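Local structure of CDP-glucose-4,6-dehydratase (Yersinia pseudotuberculosis, 1RKX) at residues F6-K10 / A246-T251; I211-E216 / M279-W283. The protein converts CDP-D-glucose to CDP-4-keto-6-deoxy-D-glucose with loss of water, as an NAD-binding, Rossmann-fold member of the short-chain dehydrogenase/reductase (SDR) family. One frame throughout, in Å; residues are numbered along the deposited sequence.

Contact 1 of 2, residues F6-K10 / A246-T251; sequences FWQGK and AQKLYT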
# COMPACT_ATOMS: atom_id res chain seq x y z
N PHE C 6 -13.99 10.61 -37.13
CA PHE C 6 -14.80 10.69 -35.91
C PHE C 6 -15.10 12.12 -35.47
O PHE C 6 -16.22 12.43 -35.08
CB PHE C 6 -14.08 9.97 -34.76
CG PHE C 6 -14.73 10.17 -33.41
CD1 PHE C 6 -15.83 9.41 -33.03
CD2 PHE C 6 -14.25 11.15 -32.54
CE1 PHE C 6 -16.44 9.61 -31.79
CE2 PHE C 6 -14.86 11.35 -31.30
CZ PHE C 6 -15.95 10.58 -30.92
N TRP C 7 -14.09 12.98 -35.51
CA TRP C 7 -14.24 14.36 -35.07
C TRP C 7 -15.06 15.27 -35.97
O TRP C 7 -15.56 16.31 -35.53
CB TRP C 7 -12.86 14.97 -34.83
CG TRP C 7 -12.17 14.26 -33.71
CD1 TRP C 7 -11.27 13.24 -33.81
CD2 TRP C 7 -12.43 14.43 -32.32
NE1 TRP C 7 -10.97 12.75 -32.56
CE2 TRP C 7 -11.67 13.47 -31.63
CE3 TRP C 7 -13.25 15.30 -31.58
CZ2 TRP C 7 -11.69 13.35 -30.23
CZ3 TRP C 7 -13.27 15.18 -30.19
CH2 TRP C 7 -12.50 14.21 -29.53
N GLN C 8 -15.23 14.87 -37.23
CA GLN C 8 -15.99 15.67 -38.17
C GLN C 8 -17.41 15.95 -37.66
O GLN C 8 -18.19 15.03 -37.42
CB GLN C 8 -16.07 14.96 -39.52
CG GLN C 8 -16.66 15.80 -40.64
CD GLN C 8 -15.81 17.03 -40.94
OE1 GLN C 8 -14.61 16.93 -41.19
NE2 GLN C 8 -16.44 18.21 -40.92
N GLY C 9 -17.72 17.23 -37.47
CA GLY C 9 -19.04 17.61 -37.01
C GLY C 9 -19.35 17.45 -35.52
O GLY C 9 -20.46 17.78 -35.10
N LYS C 10 -18.41 16.94 -34.73
CA LYS C 10 -18.66 16.77 -33.30
C LYS C 10 -18.67 18.13 -32.61
O LYS C 10 -17.85 19.00 -32.91
CB LYS C 10 -17.57 15.90 -32.66
CG LYS C 10 -17.62 14.42 -33.05
CD LYS C 10 -18.87 13.75 -32.52
CE LYS C 10 -18.86 12.25 -32.79
NZ LYS C 10 -18.79 11.94 -34.25
N ALA C 246 -11.00 10.55 -25.51
CA ALA C 246 -12.31 11.13 -25.76
C ALA C 246 -13.10 10.25 -26.72
O ALA C 246 -14.29 10.00 -26.52
CB ALA C 246 -12.15 12.53 -26.35
N GLN C 247 -12.44 9.79 -27.78
CA GLN C 247 -13.11 8.96 -28.76
C GLN C 247 -13.62 7.68 -28.11
O GLN C 247 -14.76 7.27 -28.35
CB GLN C 247 -12.15 8.62 -29.91
CG GLN C 247 -12.88 8.23 -31.18
CD GLN C 247 -11.95 7.77 -32.28
OE1 GLN C 247 -10.85 8.30 -32.44
NE2 GLN C 247 -12.39 6.79 -33.05
N LYS C 248 -12.79 7.06 -27.28
CA LYS C 248 -13.18 5.83 -26.62
C LYS C 248 -14.31 6.04 -25.62
O LYS C 248 -15.21 5.22 -25.52
CB LYS C 248 -11.98 5.18 -25.94
CG LYS C 248 -11.05 4.48 -26.92
CD LYS C 248 -10.02 3.63 -26.20
CE LYS C 248 -9.26 2.74 -27.18
NZ LYS C 248 -8.53 3.53 -28.21
N LEU C 249 -14.26 7.14 -24.87
CA LEU C 249 -15.31 7.45 -23.91
C LEU C 249 -16.63 7.62 -24.67
O LEU C 249 -17.69 7.19 -24.21
CB LEU C 249 -14.99 8.75 -23.16
CG LEU C 249 -13.88 8.70 -22.11
CD1 LEU C 249 -13.45 10.12 -21.75
CD2 LEU C 249 -14.35 7.93 -20.89
N TYR C 250 -16.55 8.26 -25.83
CA TYR C 250 -17.73 8.51 -26.65
C TYR C 250 -18.32 7.23 -27.21
O TYR C 250 -19.51 6.93 -27.01
CB TYR C 250 -17.36 9.45 -27.81
CG TYR C 250 -18.54 9.94 -28.62
CD1 TYR C 250 -19.05 11.22 -28.45
CD2 TYR C 250 -19.16 9.11 -29.56
CE1 TYR C 250 -20.14 11.68 -29.18
CE2 TYR C 250 -20.26 9.55 -30.30
CZ TYR C 250 -20.74 10.84 -30.11
OH TYR C 250 -21.82 11.29 -30.84
N THR C 251 -17.49 6.46 -27.91
CA THR C 251 -17.93 5.22 -28.54
C THR C 251 -18.10 4.01 -27.64
O THR C 251 -19.09 3.29 -27.76
CB THR C 251 -16.98 4.83 -29.68
OG1 THR C 251 -15.72 4.45 -29.13
CG2 THR C 251 -16.79 6.00 -30.64
O HOH W 1 -9.65 10.32 -31.59

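Contact 2 of 2, residues I211-E216 / M279-W283; sequences ILRAFE and MVKYW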
# COMPACT_ATOMS: atom_id res chain seq x y z
N ILE C 211 14.77 29.83 -22.84
CA ILE C 211 15.89 29.55 -23.72
C ILE C 211 15.66 30.29 -25.03
O ILE C 211 16.57 30.89 -25.59
CB ILE C 211 16.03 28.04 -24.02
CG1 ILE C 211 16.46 27.30 -22.75
CG2 ILE C 211 17.06 27.83 -25.13
CD1 ILE C 211 16.49 25.79 -22.91
N LEU C 212 14.42 30.23 -25.51
CA LEU C 212 14.06 30.88 -26.76
C LEU C 212 14.16 32.41 -26.64
O LEU C 212 14.55 33.08 -27.59
CB LEU C 212 12.64 30.45 -27.17
CG LEU C 212 12.51 28.96 -27.54
CD1 LEU C 212 11.05 28.56 -27.67
CD2 LEU C 212 13.27 28.70 -28.83
N ARG C 213 13.83 32.94 -25.47
CA ARG C 213 13.91 34.38 -25.24
C ARG C 213 15.37 34.82 -25.30
O ARG C 213 15.68 35.92 -25.77
CB ARG C 213 13.32 34.75 -23.88
CG ARG C 213 11.81 34.61 -23.77
CD ARG C 213 11.30 35.31 -22.52
NE ARG C 213 9.85 35.21 -22.36
CZ ARG C 213 9.21 34.17 -21.82
NH1 ARG C 213 9.89 33.11 -21.39
NH2 ARG C 213 7.89 34.18 -21.73
N ALA C 214 16.26 33.97 -24.82
CA ALA C 214 17.69 34.28 -24.83
C ALA C 214 18.19 34.26 -26.27
O ALA C 214 18.84 35.21 -26.72
CB ALA C 214 18.45 33.26 -24.00
N PHE C 215 17.88 33.18 -26.99
CA PHE C 215 18.29 33.03 -28.38
C PHE C 215 17.74 34.22 -29.16
O PHE C 215 18.42 34.81 -30.00
CB PHE C 215 17.72 31.74 -28.97
CG PHE C 215 18.38 30.48 -28.45
CD1 PHE C 215 17.96 29.24 -28.89
CD2 PHE C 215 19.44 30.55 -27.54
CE1 PHE C 215 18.58 28.07 -28.44
CE2 PHE C 215 20.06 29.39 -27.09
CZ PHE C 215 19.63 28.15 -27.54
N GLU C 216 16.49 34.54 -28.86
CA GLU C 216 15.76 35.63 -29.49
C GLU C 216 16.55 36.93 -29.46
O GLU C 216 16.66 37.63 -30.46
CB GLU C 216 14.44 35.82 -28.74
CG GLU C 216 13.28 36.25 -29.58
CD GLU C 216 11.99 36.18 -28.79
OE1 GLU C 216 11.85 36.94 -27.81
OE2 GLU C 216 11.12 35.37 -29.15
N MET C 279 19.38 22.55 -28.29
CA MET C 279 18.67 23.71 -28.83
C MET C 279 19.64 24.71 -29.43
O MET C 279 19.32 25.39 -30.41
CB MET C 279 17.82 24.37 -27.74
CG MET C 279 16.61 23.55 -27.35
SD MET C 279 15.56 24.37 -26.15
CE MET C 279 14.68 25.55 -27.21
N VAL C 280 20.83 24.81 -28.85
CA VAL C 280 21.85 25.72 -29.37
C VAL C 280 22.25 25.25 -30.76
O VAL C 280 22.47 26.06 -31.67
CB VAL C 280 23.11 25.73 -28.46
CG1 VAL C 280 24.29 26.35 -29.20
CG2 VAL C 280 22.83 26.52 -27.20
N LYS C 281 22.34 23.93 -30.93
CA LYS C 281 22.71 23.34 -32.20
C LYS C 281 21.61 23.51 -33.24
O LYS C 281 21.89 23.74 -34.41
CB LYS C 281 23.01 21.85 -32.02
CG LYS C 281 24.14 21.56 -31.04
CD LYS C 281 24.38 20.07 -30.88
CE LYS C 281 25.48 19.79 -29.86
NZ LYS C 281 25.70 18.34 -29.67
N TYR C 282 20.37 23.39 -32.80
CA TYR C 282 19.24 23.54 -33.71
C TYR C 282 19.04 25.00 -34.09
O TYR C 282 18.58 25.30 -35.19
CB TYR C 282 17.96 23.00 -33.06
CG TYR C 282 17.97 21.50 -32.87
CD1 TYR C 282 17.02 20.88 -32.06
CD2 TYR C 282 18.91 20.70 -33.52
CE1 TYR C 282 17.02 19.50 -31.88
CE2 TYR C 282 18.91 19.32 -33.35
CZ TYR C 282 17.97 18.72 -32.53
OH TYR C 282 17.98 17.36 -32.36
N TRP C 283 19.39 25.90 -33.17
CA TRP C 283 19.24 27.32 -33.42
C TRP C 283 20.35 27.86 -34.31
O TRP C 283 20.08 28.49 -35.33
CB TRP C 283 19.22 28.09 -32.10
CG TRP C 283 18.86 29.53 -32.27
CD1 TRP C 283 19.71 30.56 -32.56
CD2 TRP C 283 17.55 30.10 -32.22
NE1 TRP C 283 19.01 31.74 -32.69
CE2 TRP C 283 17.68 31.48 -32.48
CE3 TRP C 283 16.27 29.57 -31.97
CZ2 TRP C 283 16.58 32.34 -32.51
CZ3 TRP C 283 15.18 30.43 -31.99
CH2 TRP C 283 15.34 31.80 -32.26

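Contact 1 of 2, residues F6-K10 / A246-T251
Within the Rossmann fold of this SDR enzyme, the turn that leads into its first strand, 11-15, packs against the end of helix 236-251, which covers one face of the parallel sheet. Ala246 comes first: its small methyl admits the indole of Trp7 at close range, CB lying 3.6 Å from Trp7 CH2 at the ring edge, and both side chains also rest on Phe85 of strand 83-86. Gln247 does two jobs. Its aliphatic CG sits over the face of the Phe6 ring, 3.4 Å from the centroid, a CH-pi contact, while its amide end serves polar partners: a water accepts from Trp7 NE1 at 2.9 Å and donates to Gln247 OE1 at 2.5 Å. One turn on, Tyr250 offers a ring face to the edge of Phe6 in a T-shaped pair (centroids 5.1 Å apart, planes at 82°), and its hydroxyl reaches Glu82. Thr251 adds its methyl, CG2 being 3.8 Å from Phe6 CE1. The type II turn from Trp7 to Lys10, with Gly9 at positive phi, brings the lysine back toward the helix; Lys10 CE lies over the Tyr250 ring, 4.0 Å from its centroid, and Lys10 NZ donates to Phe6 O at 2.7 Å.

Contact 2 of 2, residues I211-E216 / M279-W283
Two helices, 207-216 and 272-283, pack here through apolar and aromatic side chains, with no hydrogen bond between the segments. Both lie outside the seven-stranded sheet, in the smaller part of the chain that, as in other extended SDR enzymes, probably binds the nucleotide-sugar; the contact itself is plain helix packing. The axes of the segments 211-216 and 279-283 come within 11.5 Å and cross at -40°, a separation wide enough for large side chains to fill the gap. Ile211 opens the contact: its CD1 lies 3.7 Å from Met279 SD, the flexible thioether fitting against the branched isoleucine. Leu212 points sideways from its helix, yet its CD2 reaches both Met279 CE (3.8 Å) and Trp283 CZ3 (4.1 Å), so this one methyl touches residues a helical turn apart. Phe215, one turn after Ile211, is the centrepiece, burying more area than any other residue of the pair. Its CB stands over the six-membered ring of Trp283, 3.6 Å from the centroid, in a CH-pi contact, and the two aromatic rings meet obliquely, with planes at 49°. Farther out, Phe215 CZ meets Val280 CG2 at 3.6 Å, and Phe215 CE1 approaches Met279 CB at 3.8 Å. A large apolar ring suits this place because it fills the gap, touching Met279, Val280 and Trp283 at once. Glu216 points its CA-to-CB bond away, as befits a charged residue at the margin, and its OE2 is hydrogen-bonded to His333. Helix 322-338, which carries that histidine, also packs on Trp283 through Val330 and Leu337; Ile211 meanwhile touches Val221 of strand 221-222.

How the contacts relate
From the N terminus, the chain passes through 6-10, enters the parallel Rossmann sheet at strand 11-15, and runs through its next five strands before reaching helix 207-216, where contact 2 begins. Helix 236-251 then returns to the start and closes contact 1 across 235 intervening residues. Strand 259-261 completes the sheet, and helix 272-283 closes the shorter loop of contact 2, spanning 62 residues. The two loops therefore cross rather than nest. Contact 1 ties the N-terminal turn to a helix beside the sheet; contact 2 joins two helices outside the main sheet, on the opposite side of the chain's centre, the contact centres being about 38 Å apart.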